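Long-range contacts in 2-dehydro-3-deoxy-d-gluconate/2-dehydro-3-deoxy-phosphogluconate aldolase (Picrophilus torridus, PDB 4UXD), which is an aldolase of the dihydrodipicolinate synthetase family and folds as a (beta/alpha)8 barrel, four chains making up the assembly: residues P31-L36 against E274-K279; N48-Y53 against T227-D232; P125-K130 against Q158-I163; I153-Q158 against V181-A186. All blocks are in the same frame, centred on the assembly; numbering follows the deposited sequence.

How the contacts relate
All four contacts sit on one (beta/alpha)8 barrel but fall into two groups. Contacts 1 and 2, with centres 8 Å apart, gather helix 44-56, helix 270-279 and the loops that follow strands 27-31 and 222-224; Asn229 of contact 2 probably hydrogen-bonds to Pro31 and Ile33 of contact 1. Contact 3 joins the loops after strands 120-123 and 150-155; contact 4, 10 Å away, pairs the ends of strands 150-155 and 178-183. These two share Gln158 and both touch the second subunit. Between the groups the centres are 22 to 29 Å apart. Along the chain contacts 3 and 4 fall between the segments of contact 2, which lie between those of contact 1, so contact 1 joins the loop after the first strand to the last helix.

Contact 1: P31-L36 against E274-K279; sequences PMITPL and EYFYKK
Ile33 and Phe276 meet where the loop after strand 27-31, the first strand of the (beta/alpha)8 barrel, runs alongside helix 270-279, the last helix of the chain. The apolar part of the contact rests on one methyl group. Ile33 CD1 lies 3.5 Å from Phe276 CG, and from Phe276 CB and CD2 it is 3.6 Å away, so it meets the root of the aromatic side chain. Phe276 carries its ring off the helix toward the loop, the CA-CB bond being turned so that CG lies opposite the main-chain nitrogen (chi1 174°). Farther out on the same ring, CE2 is 4.2 Å from Pro35 CG, a looser touch, while Leu50 of helix 44-56 also packs on Phe276.

The polar part is a single hydrogen bond across the segments, from Leu36 N to Tyr277 OH at 3.0 Å with an N-H...O angle of 152°. Tyr277 is one residue on from Phe276, and its long side chain spans the distance to the loop. The same hydroxyl is hydrogen-bonded to Gly285 O, so this buried oxygen has two backbone partners, one on each of two loops. Beside the bond, Leu36 CB packs 3.6 Å from Tyr277 OH.

Contact 2: N48-Y53 against T227-D232; sequences NILIKY and TTNFSD
Tyr53 reaches from helix 44-56 to the backbone of residues 228-232, the turn that leads from strand 222-224 of the barrel toward helix 233-240. A trans first torsion (chi1 175°) extends the side chain from the helix, and the ring is turned almost upright on the CB-CG bond (chi2 80°), which directs one ring edge at the 3-10 turn 227-229. At that edge CE2 lies 3.2 Å from Thr228 O, with the oxygen in the ring plane; the neighbouring CD2 is 3.7 Å from Asn229 O. The hydroxyl continues past the turn to the peptide between Phe230 and Ser231, where Tyr53 OH is 2.9 Å from Ser231 N, yet the angle is too poor for a hydrogen bond.

One helical turn earlier, Leu50 also extends away from its backbone N (chi1 172°). CD1 touches both Asn229 O, at 3.7 Å, and Asn229 OD1, at 3.8 Å; CD2 is 3.7 Å from Asn229 OD1. The Asn229 amide is held from elsewhere, ND2 by Gly226 O and Pro31 O, and OD1 by Ile33 N, which fixes the surface that Leu50 meets. Phe230 points away from helix 44-56 and stacks on Tyr275.

No hydrogen bond crosses between the segments. Carbon atoms, aromatic and aliphatic, lie against backbone and amide oxygens, and the Tyr53 hydroxyl is set against the 230-231 peptide without bonding to it, which implies packing with little directional polar bonding.

Contact 3: P125-K130 against Q158-I163; sequences PPYYIK and QFTNKI. With GOL (glycerol), chain J.
Asn161 ND2 donates to two carbonyl oxygens of segment 125-130: Pro126 O at 2.6 Å and Ile129 O at 3.1 Å. Both acceptors lie in the amide plane, and the second bond is the straighter, 169° at the hydrogen against 149° for the first. The amide thus bridges the bend at Tyr127 and Tyr128 and is fixed in rotation by it. Its other end is held as well: Lys130 NZ approaches OD1 at 3.1 Å, on a lone pair, and Leu131 N bonds to the same oxygen. Lys130, bent at chi2 and chi4, curls back to bring NZ to OD1 within the carbonyl plane, and a water links its NZ to Lys162 N.

Thr160 adds a further bond, from OG1 to Pro125 O at 2.7 Å. Its first torsion turns OG1 toward segment 125-130. The hydroxyl meets the Pro125 carbonyl from above its plane, 60° out of it. Apolar packing closes the other flank, where Pro125 CG is 3.8 Å from Ile163 CB.

A glycerol lies beside the bend, its O2 bonded to Tyr128 O at 2.6 Å; Tyr128 itself packs against Phe71 and Tyr127 of the second subunit. Two loops, each following a strand (120-123 and 150-155), are locked together here at the C-terminal end of the beta strands, the end at which (beta/alpha)8 barrel enzymes carry their active sites.

Contact 4: I153-Q158 against V181-A186; sequences IYNIPQ and VKDSSA
Asn155 and Asp183 lie side by side at the ends of neighbouring parallel strands, 150-155 and 178-183, joined through helix 165-174 as a beta-alpha-beta unit of the barrel. The short strand segments run 4.6 Å apart with their directions 16° from parallel. Lys182 sits between the two bonds that define the pairing, its N donating to Ile153 O and its O accepting from Asn155 N; Asn155 O then takes Ser184 N.

From its root outward, Asn155 CB is 3.8 Å from both Lys182 O and Asp183 OD2. CG, projecting on the same face of the sheet as Asp183, is 3.7 Å from Asp183 OD2. At the tip, ND2 donates to Asp183 OD2 at 2.7 Å, meeting it from above the carboxylate plane, while OD1 accepts from Ile163 N. The other carboxylate oxygen, Asp183 OD1, receives Ser185 OG on its syn lone pair, so both oxygens have donors.

On the other face of the sheet, the Tyr154 ring meets Ser184 OG edge-on, CE1 to OG 3.6 Å; Tyr154 OH bonds to Ser67 OG. Past the strands, Gln158 NE2 donates to Ser184 O at 2.7 Å, nearly straight at 178°, with the oxygen in its amide plane.

Contact 1: P31-L36 against E274-K279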
# COMPACT_ATOMS: atom_id res chain seq x y z
N PRO A 31 12.16 7.21 -24.55
CA PRO A 31 10.92 6.45 -24.61
C PRO A 31 9.88 7.29 -25.34
O PRO A 31 9.26 8.20 -24.75
CB PRO A 31 10.58 6.20 -23.15
CG PRO A 31 11.13 7.38 -22.43
CD PRO A 31 12.31 7.91 -23.26
N MET A 32 9.73 7.02 -26.63
CA MET A 32 8.95 7.87 -27.53
C MET A 32 7.48 7.94 -27.16
O MET A 32 6.86 6.91 -26.86
CB MET A 32 9.06 7.37 -28.97
CG MET A 32 10.47 7.32 -29.53
SD MET A 32 10.51 6.64 -31.20
CE MET A 32 9.54 7.88 -32.07
N ILE A 33 6.92 9.14 -27.18
CA ILE A 33 5.47 9.25 -27.23
C ILE A 33 5.02 8.75 -28.59
O ILE A 33 5.78 8.74 -29.56
CB ILE A 33 4.96 10.69 -27.02
CG1 ILE A 33 5.57 11.63 -28.06
CG2 ILE A 33 5.28 11.16 -25.61
CD1 ILE A 33 4.91 12.98 -28.12
N THR A 34 3.76 8.33 -28.66
CA THR A 34 3.13 8.03 -29.94
C THR A 34 2.22 9.19 -30.35
O THR A 34 1.07 9.25 -29.91
CB THR A 34 2.32 6.74 -29.82
OG1 THR A 34 3.12 5.74 -29.18
CG2 THR A 34 1.86 6.25 -31.18
N PRO A 35 2.72 10.13 -31.20
CA PRO A 35 1.91 11.31 -31.52
C PRO A 35 0.54 10.97 -32.11
O PRO A 35 0.45 10.02 -32.90
CB PRO A 35 2.78 12.06 -32.54
CG PRO A 35 4.16 11.62 -32.27
CD PRO A 35 4.02 10.17 -31.87
N LEU A 36 -0.49 11.71 -31.71
CA LEU A 36 -1.86 11.45 -32.14
C LEU A 36 -2.54 12.67 -32.77
O LEU A 36 -2.32 13.82 -32.36
CB LEU A 36 -2.72 10.97 -30.97
CG LEU A 36 -2.26 9.77 -30.12
CD1 LEU A 36 -3.19 9.61 -28.91
CD2 LEU A 36 -2.21 8.48 -30.95
N GLU A 274 0.97 17.05 -24.53
CA GLU A 274 0.71 18.47 -24.72
C GLU A 274 2.03 19.21 -24.97
O GLU A 274 2.13 20.04 -25.88
CB GLU A 274 -0.00 19.06 -23.51
CG GLU A 274 -0.43 20.51 -23.70
CD GLU A 274 -1.38 20.99 -22.61
OE1 GLU A 274 -1.88 20.13 -21.84
OE2 GLU A 274 -1.63 22.21 -22.51
N TYR A 275 3.04 18.89 -24.18
CA TYR A 275 4.29 19.62 -24.22
C TYR A 275 4.90 19.47 -25.59
O TYR A 275 5.48 20.42 -26.13
CB TYR A 275 5.24 19.13 -23.13
CG TYR A 275 6.28 20.14 -22.71
CD1 TYR A 275 7.29 20.52 -23.58
CD2 TYR A 275 6.25 20.70 -21.44
CE1 TYR A 275 8.25 21.44 -23.19
CE2 TYR A 275 7.20 21.63 -21.05
CZ TYR A 275 8.20 21.99 -21.93
OH TYR A 275 9.16 22.91 -21.55
N PHE A 276 4.77 18.28 -26.16
CA PHE A 276 5.27 18.02 -27.50
C PHE A 276 4.43 18.74 -28.56
O PHE A 276 4.94 19.21 -29.57
CB PHE A 276 5.28 16.53 -27.79
CG PHE A 276 5.65 16.21 -29.20
CD1 PHE A 276 6.98 16.20 -29.59
CD2 PHE A 276 4.67 15.95 -30.15
CE1 PHE A 276 7.32 15.92 -30.91
CE2 PHE A 276 5.01 15.67 -31.47
CZ PHE A 276 6.33 15.66 -31.84
N TYR A 277 3.13 18.80 -28.32
CA TYR A 277 2.21 19.36 -29.29
C TYR A 277 2.41 20.87 -29.40
O TYR A 277 2.50 21.42 -30.50
CB TYR A 277 0.77 19.04 -28.90
CG TYR A 277 0.37 17.59 -29.05
CD1 TYR A 277 1.01 16.75 -29.94
CD2 TYR A 277 -0.68 17.06 -28.30
CE1 TYR A 277 0.64 15.43 -30.08
CE2 TYR A 277 -1.06 15.76 -28.43
CZ TYR A 277 -0.40 14.93 -29.32
OH TYR A 277 -0.79 13.62 -29.45
N LYS A 278 2.49 21.53 -28.25
CA LYS A 278 2.65 22.97 -28.20
C LYS A 278 3.99 23.41 -28.78
O LYS A 278 4.07 24.43 -29.46
CB LYS A 278 2.51 23.47 -26.75
CG LYS A 278 1.07 23.54 -26.23
CD LYS A 278 1.00 24.30 -24.91
CE LYS A 278 -0.44 24.63 -24.49
NZ LYS A 278 -1.06 25.74 -25.27
N LYS A 279 5.02 22.62 -28.52
CA LYS A 279 6.37 22.98 -28.91
C LYS A 279 6.52 23.02 -30.42
O LYS A 279 7.14 23.92 -30.98
CB LYS A 279 7.39 22.02 -28.31
CG LYS A 279 8.70 22.01 -29.08
CD LYS A 279 9.90 21.69 -28.23
CE LYS A 279 11.08 22.55 -28.66
NZ LYS A 279 12.36 21.81 -28.68

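Contact 2: N48-Y53 against T227-D232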
# COMPACT_ATOMS: atom_id res chain seq x y z
N ASN A 48 7.25 11.76 -37.44
CA ASN A 48 8.45 12.13 -38.19
C ASN A 48 9.06 13.40 -37.61
O ASN A 48 10.28 13.50 -37.44
CB ASN A 48 8.12 12.32 -39.67
CG ASN A 48 9.34 12.18 -40.56
OD1 ASN A 48 10.00 13.17 -40.87
ND2 ASN A 48 9.65 10.96 -40.96
N ILE A 49 8.21 14.36 -37.29
CA ILE A 49 8.67 15.59 -36.68
C ILE A 49 9.45 15.27 -35.42
O ILE A 49 10.47 15.90 -35.14
CB ILE A 49 7.48 16.51 -36.36
CG1 ILE A 49 6.99 17.13 -37.67
CG2 ILE A 49 7.87 17.60 -35.37
CD1 ILE A 49 5.57 17.68 -37.64
N LEU A 50 8.98 14.25 -34.71
CA LEU A 50 9.57 13.81 -33.45
C LEU A 50 10.91 13.10 -33.66
O LEU A 50 11.89 13.37 -32.95
CB LEU A 50 8.60 12.88 -32.71
CG LEU A 50 9.17 12.20 -31.46
CD1 LEU A 50 9.69 13.23 -30.48
CD2 LEU A 50 8.12 11.31 -30.80
N ILE A 51 10.92 12.16 -34.60
CA ILE A 51 12.13 11.45 -34.97
C ILE A 51 13.24 12.42 -35.38
O ILE A 51 14.40 12.19 -35.10
CB ILE A 51 11.87 10.47 -36.13
CG1 ILE A 51 11.02 9.30 -35.65
CG2 ILE A 51 13.17 9.94 -36.72
CD1 ILE A 51 10.34 8.54 -36.74
N LYS A 52 12.87 13.50 -36.06
CA LYS A 52 13.86 14.45 -36.55
C LYS A 52 14.34 15.36 -35.42
O LYS A 52 15.48 15.83 -35.43
CB LYS A 52 13.30 15.27 -37.71
CG LYS A 52 13.05 14.46 -39.00
CD LYS A 52 14.29 13.70 -39.46
CE LYS A 52 14.22 13.38 -40.96
NZ LYS A 52 13.13 12.44 -41.35
N TYR A 53 13.47 15.60 -34.43
CA TYR A 53 13.89 16.27 -33.20
C TYR A 53 14.85 15.41 -32.37
O TYR A 53 15.80 15.92 -31.78
CB TYR A 53 12.70 16.63 -32.34
CG TYR A 53 13.12 17.22 -31.01
CD1 TYR A 53 13.50 18.55 -30.92
CD2 TYR A 53 13.15 16.44 -29.85
CE1 TYR A 53 13.88 19.11 -29.72
CE2 TYR A 53 13.53 16.99 -28.63
CZ TYR A 53 13.90 18.33 -28.57
OH TYR A 53 14.30 18.89 -27.37
N THR A 227 11.57 13.02 -21.03
CA THR A 227 11.68 14.44 -21.31
C THR A 227 12.47 14.73 -22.60
O THR A 227 12.42 15.85 -23.12
CB THR A 227 12.36 15.19 -20.16
OG1 THR A 227 13.71 14.73 -20.00
CG2 THR A 227 11.56 15.00 -18.88
N THR A 228 13.17 13.73 -23.13
CA THR A 228 13.91 13.93 -24.37
C THR A 228 12.97 14.08 -25.58
O THR A 228 13.41 14.43 -26.66
CB THR A 228 14.90 12.77 -24.64
OG1 THR A 228 14.19 11.53 -24.78
CG2 THR A 228 15.90 12.66 -23.51
N ASN A 229 11.68 13.83 -25.38
CA ASN A 229 10.71 14.02 -26.44
C ASN A 229 10.57 15.50 -26.85
O ASN A 229 10.03 15.80 -27.91
CB ASN A 229 9.35 13.48 -26.01
CG ASN A 229 9.24 11.99 -26.14
OD1 ASN A 229 8.99 11.47 -27.22
ND2 ASN A 229 9.44 11.27 -25.03
N PHE A 230 11.05 16.41 -26.01
CA PHE A 230 10.88 17.84 -26.25
C PHE A 230 11.89 18.68 -25.47
O PHE A 230 11.74 19.89 -25.36
CB PHE A 230 9.46 18.26 -25.89
CG PHE A 230 8.93 17.57 -24.68
CD1 PHE A 230 9.27 18.01 -23.41
CD2 PHE A 230 8.12 16.45 -24.80
CE1 PHE A 230 8.80 17.35 -22.30
CE2 PHE A 230 7.65 15.80 -23.69
CZ PHE A 230 7.98 16.25 -22.44
N SER A 231 12.92 18.04 -24.96
CA SER A 231 13.96 18.74 -24.21
C SER A 231 15.30 18.03 -24.36
O SER A 231 15.38 16.80 -24.26
CB SER A 231 13.57 18.84 -22.74
OG SER A 231 14.56 19.53 -22.02
N ASP A 232 16.35 18.81 -24.62
CA ASP A 232 17.69 18.27 -24.76
C ASP A 232 18.43 18.20 -23.41
O ASP A 232 19.57 17.71 -23.34
CB ASP A 232 18.50 19.13 -25.74
CG ASP A 232 18.72 20.55 -25.23
OD1 ASP A 232 17.91 21.02 -24.39
OD2 ASP A 232 19.69 21.21 -25.66

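Contact 3: P125-K130 against Q158-I163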
# COMPACT_ATOMS: atom_id res chain seq x y z
N PRO A 125 7.29 -7.11 -17.17
CA PRO A 125 6.49 -8.30 -16.87
C PRO A 125 5.01 -8.14 -17.22
O PRO A 125 4.51 -7.03 -17.33
CB PRO A 125 6.70 -8.48 -15.37
CG PRO A 125 8.09 -7.92 -15.13
CD PRO A 125 8.19 -6.73 -16.05
N PRO A 126 4.31 -9.27 -17.41
CA PRO A 126 2.86 -9.23 -17.64
C PRO A 126 2.15 -8.52 -16.52
O PRO A 126 2.65 -8.52 -15.38
CB PRO A 126 2.45 -10.71 -17.65
CG PRO A 126 3.69 -11.46 -17.81
CD PRO A 126 4.82 -10.64 -17.33
N TYR A 127 0.98 -7.95 -16.85
CA TYR A 127 0.26 -7.10 -15.94
C TYR A 127 -1.18 -7.58 -15.78
O TYR A 127 -1.48 -8.73 -16.11
CB TYR A 127 0.35 -5.64 -16.41
CG TYR A 127 0.27 -5.47 -17.89
CD1 TYR A 127 1.43 -5.55 -18.68
CD2 TYR A 127 -0.94 -5.22 -18.53
CE1 TYR A 127 1.37 -5.41 -20.04
CE2 TYR A 127 -1.01 -5.07 -19.91
CZ TYR A 127 0.15 -5.16 -20.65
OH TYR A 127 0.10 -5.00 -22.01
N TYR A 128 -2.03 -6.72 -15.21
CA TYR A 128 -3.41 -7.03 -14.83
C TYR A 128 -3.44 -7.98 -13.61
O TYR A 128 -3.55 -7.53 -12.46
CB TYR A 128 -4.20 -7.61 -16.00
CG TYR A 128 -5.67 -7.73 -15.70
CD1 TYR A 128 -6.49 -6.61 -15.67
CD2 TYR A 128 -6.24 -8.97 -15.42
CE1 TYR A 128 -7.83 -6.72 -15.39
CE2 TYR A 128 -7.59 -9.08 -15.11
CZ TYR A 128 -8.37 -7.96 -15.11
OH TYR A 128 -9.70 -8.08 -14.81
N ILE A 129 -3.36 -9.28 -13.86
CA ILE A 129 -3.31 -10.27 -12.79
C ILE A 129 -1.97 -10.19 -12.04
O ILE A 129 -0.90 -10.11 -12.65
CB ILE A 129 -3.56 -11.68 -13.36
CG1 ILE A 129 -5.06 -11.90 -13.55
CG2 ILE A 129 -3.04 -12.77 -12.44
CD1 ILE A 129 -5.39 -12.80 -14.72
N LYS A 130 -2.05 -10.18 -10.71
CA LYS A 130 -0.88 -10.15 -9.85
C LYS A 130 -0.11 -11.45 -9.96
O LYS A 130 -0.69 -12.53 -9.84
CB LYS A 130 -1.30 -9.89 -8.39
CG LYS A 130 -0.16 -9.93 -7.38
CD LYS A 130 0.72 -8.69 -7.47
CE LYS A 130 2.12 -8.92 -6.92
NZ LYS A 130 3.15 -8.33 -7.83
N GLN A 158 5.27 0.30 -10.75
CA GLN A 158 4.11 1.18 -10.75
C GLN A 158 2.99 0.69 -11.66
O GLN A 158 1.81 0.89 -11.36
CB GLN A 158 4.51 2.60 -11.19
CG GLN A 158 5.56 3.26 -10.33
CD GLN A 158 6.97 3.12 -10.90
OE1 GLN A 158 7.32 2.08 -11.47
NE2 GLN A 158 7.78 4.17 -10.76
N PHE A 159 3.36 0.09 -12.79
CA PHE A 159 2.36 -0.21 -13.81
C PHE A 159 2.14 -1.71 -13.97
O PHE A 159 1.06 -2.13 -14.40
CB PHE A 159 2.77 0.43 -15.16
CG PHE A 159 2.80 1.94 -15.12
CD1 PHE A 159 2.03 2.65 -14.20
CD2 PHE A 159 3.61 2.65 -15.98
CE1 PHE A 159 2.06 4.02 -14.16
CE2 PHE A 159 3.65 4.03 -15.94
CZ PHE A 159 2.87 4.72 -15.04
N THR A 160 3.13 -2.51 -13.58
CA THR A 160 3.03 -3.95 -13.71
C THR A 160 3.67 -4.68 -12.52
O THR A 160 4.22 -4.05 -11.62
CB THR A 160 3.67 -4.42 -15.04
OG1 THR A 160 3.46 -5.82 -15.20
CG2 THR A 160 5.16 -4.13 -15.06
N ASN A 161 3.56 -6.01 -12.52
CA ASN A 161 4.24 -6.83 -11.53
C ASN A 161 5.73 -6.55 -11.53
O ASN A 161 6.34 -6.47 -12.59
CB ASN A 161 4.02 -8.31 -11.80
CG ASN A 161 2.57 -8.71 -11.75
OD1 ASN A 161 1.97 -8.72 -10.69
ND2 ASN A 161 2.00 -9.04 -12.90
N LYS A 162 6.29 -6.40 -10.33
CA LYS A 162 7.72 -6.17 -10.18
C LYS A 162 8.48 -7.43 -10.57
O LYS A 162 7.97 -8.53 -10.41
CB LYS A 162 8.08 -5.79 -8.74
CG LYS A 162 7.91 -6.91 -7.72
CD LYS A 162 8.13 -6.39 -6.31
CE LYS A 162 7.87 -7.45 -5.23
NZ LYS A 162 8.85 -8.56 -5.21
N ILE A 163 9.69 -7.26 -11.09
CA ILE A 163 10.59 -8.40 -11.29
C ILE A 163 11.78 -8.20 -10.34
O ILE A 163 12.44 -7.16 -10.37
CB ILE A 163 11.03 -8.54 -12.80
CG1 ILE A 163 11.98 -9.74 -12.96
CG2 ILE A 163 11.62 -7.23 -13.34
CD1 ILE A 163 12.50 -9.94 -14.38
C1 GOL J . -0.96 -6.28 -9.59
O1 GOL J . -1.60 -5.70 -8.47
C2 GOL J . -1.10 -5.34 -10.78
O2 GOL J . -2.40 -5.46 -11.32
C3 GOL J . -0.05 -5.69 -11.83
O3 GOL J . -0.31 -4.95 -13.01
O HOH W 1 4.57 -5.82 -8.04

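Contact 4: I153-Q158 against V181-A186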
# COMPACT_ATOMS: atom_id res chain seq x y z
N ILE A 153 15.28 -6.26 -20.21
CA ILE A 153 14.20 -6.40 -19.25
C ILE A 153 13.86 -5.02 -18.70
O ILE A 153 14.74 -4.16 -18.53
CB ILE A 153 14.59 -7.36 -18.13
CG1 ILE A 153 14.80 -8.74 -18.75
CG2 ILE A 153 13.55 -7.35 -17.03
CD1 ILE A 153 14.38 -9.91 -17.90
N TYR A 154 12.58 -4.81 -18.46
CA TYR A 154 12.07 -3.52 -18.06
C TYR A 154 11.30 -3.65 -16.73
O TYR A 154 10.32 -4.39 -16.64
CB TYR A 154 11.22 -2.97 -19.19
CG TYR A 154 10.57 -1.62 -19.01
CD1 TYR A 154 10.99 -0.72 -18.04
CD2 TYR A 154 9.51 -1.26 -19.83
CE1 TYR A 154 10.34 0.52 -17.90
CE2 TYR A 154 8.87 -0.05 -19.72
CZ TYR A 154 9.28 0.84 -18.76
OH TYR A 154 8.59 2.03 -18.69
N ASN A 155 11.79 -2.98 -15.70
CA ASN A 155 11.13 -3.09 -14.41
C ASN A 155 10.44 -1.78 -14.09
O ASN A 155 11.09 -0.77 -13.90
CB ASN A 155 12.12 -3.48 -13.30
CG ASN A 155 11.45 -3.54 -11.93
OD1 ASN A 155 10.57 -4.38 -11.68
ND2 ASN A 155 11.85 -2.64 -11.03
N ILE A 156 9.11 -1.82 -14.04
CA ILE A 156 8.32 -0.64 -13.75
C ILE A 156 7.14 -1.06 -12.84
O ILE A 156 6.02 -1.25 -13.31
CB ILE A 156 7.87 0.06 -15.08
CG1 ILE A 156 6.90 1.21 -14.82
CG2 ILE A 156 7.27 -0.96 -16.08
CD1 ILE A 156 6.90 2.25 -15.91
N PRO A 157 7.42 -1.25 -11.52
CA PRO A 157 6.44 -1.85 -10.59
C PRO A 157 5.20 -0.97 -10.36
O PRO A 157 4.19 -1.46 -9.87
CB PRO A 157 7.24 -2.04 -9.29
CG PRO A 157 8.31 -1.04 -9.34
CD PRO A 157 8.68 -0.93 -10.83
N GLN A 158 5.27 0.30 -10.75
CA GLN A 158 4.11 1.18 -10.75
C GLN A 158 2.99 0.69 -11.66
O GLN A 158 1.81 0.89 -11.36
CB GLN A 158 4.51 2.60 -11.19
CG GLN A 158 5.56 3.26 -10.33
CD GLN A 158 6.97 3.12 -10.90
OE1 GLN A 158 7.32 2.08 -11.47
NE2 GLN A 158 7.78 4.17 -10.76
N VAL A 181 18.93 -4.26 -18.30
CA VAL A 181 17.72 -4.06 -17.50
C VAL A 181 17.46 -2.56 -17.33
O VAL A 181 18.39 -1.78 -17.20
CB VAL A 181 17.84 -4.74 -16.15
CG1 VAL A 181 18.88 -4.02 -15.26
CG2 VAL A 181 16.48 -4.83 -15.48
N LYS A 182 16.20 -2.17 -17.43
CA LYS A 182 15.78 -0.78 -17.28
C LYS A 182 14.87 -0.72 -16.09
O LYS A 182 13.95 -1.52 -15.99
CB LYS A 182 15.01 -0.26 -18.50
CG LYS A 182 15.81 -0.13 -19.76
CD LYS A 182 14.87 0.12 -20.93
CE LYS A 182 15.63 0.42 -22.21
NZ LYS A 182 14.69 0.57 -23.36
N ASP A 183 15.10 0.27 -15.22
CA ASP A 183 14.34 0.40 -13.99
C ASP A 183 13.75 1.79 -13.78
O ASP A 183 14.47 2.79 -13.69
CB ASP A 183 15.24 0.05 -12.80
CG ASP A 183 14.49 0.04 -11.49
OD1 ASP A 183 14.31 1.12 -10.88
OD2 ASP A 183 14.08 -1.06 -11.06
N SER A 184 12.42 1.85 -13.68
CA SER A 184 11.69 3.10 -13.45
C SER A 184 11.05 3.19 -12.05
O SER A 184 10.28 4.12 -11.77
CB SER A 184 10.60 3.26 -14.52
OG SER A 184 11.18 3.35 -15.80
N SER A 185 11.38 2.24 -11.18
CA SER A 185 10.82 2.17 -9.84
C SER A 185 11.06 3.43 -9.01
O SER A 185 10.28 3.73 -8.11
CB SER A 185 11.39 0.97 -9.08
OG SER A 185 12.67 1.29 -8.61
N ALA A 186 12.14 4.15 -9.31
CA ALA A 186 12.57 5.33 -8.54
C ALA A 186 13.00 4.95 -7.11
O ALA A 186 13.09 5.81 -6.24
CB ALA A 186 11.44 6.39 -8.49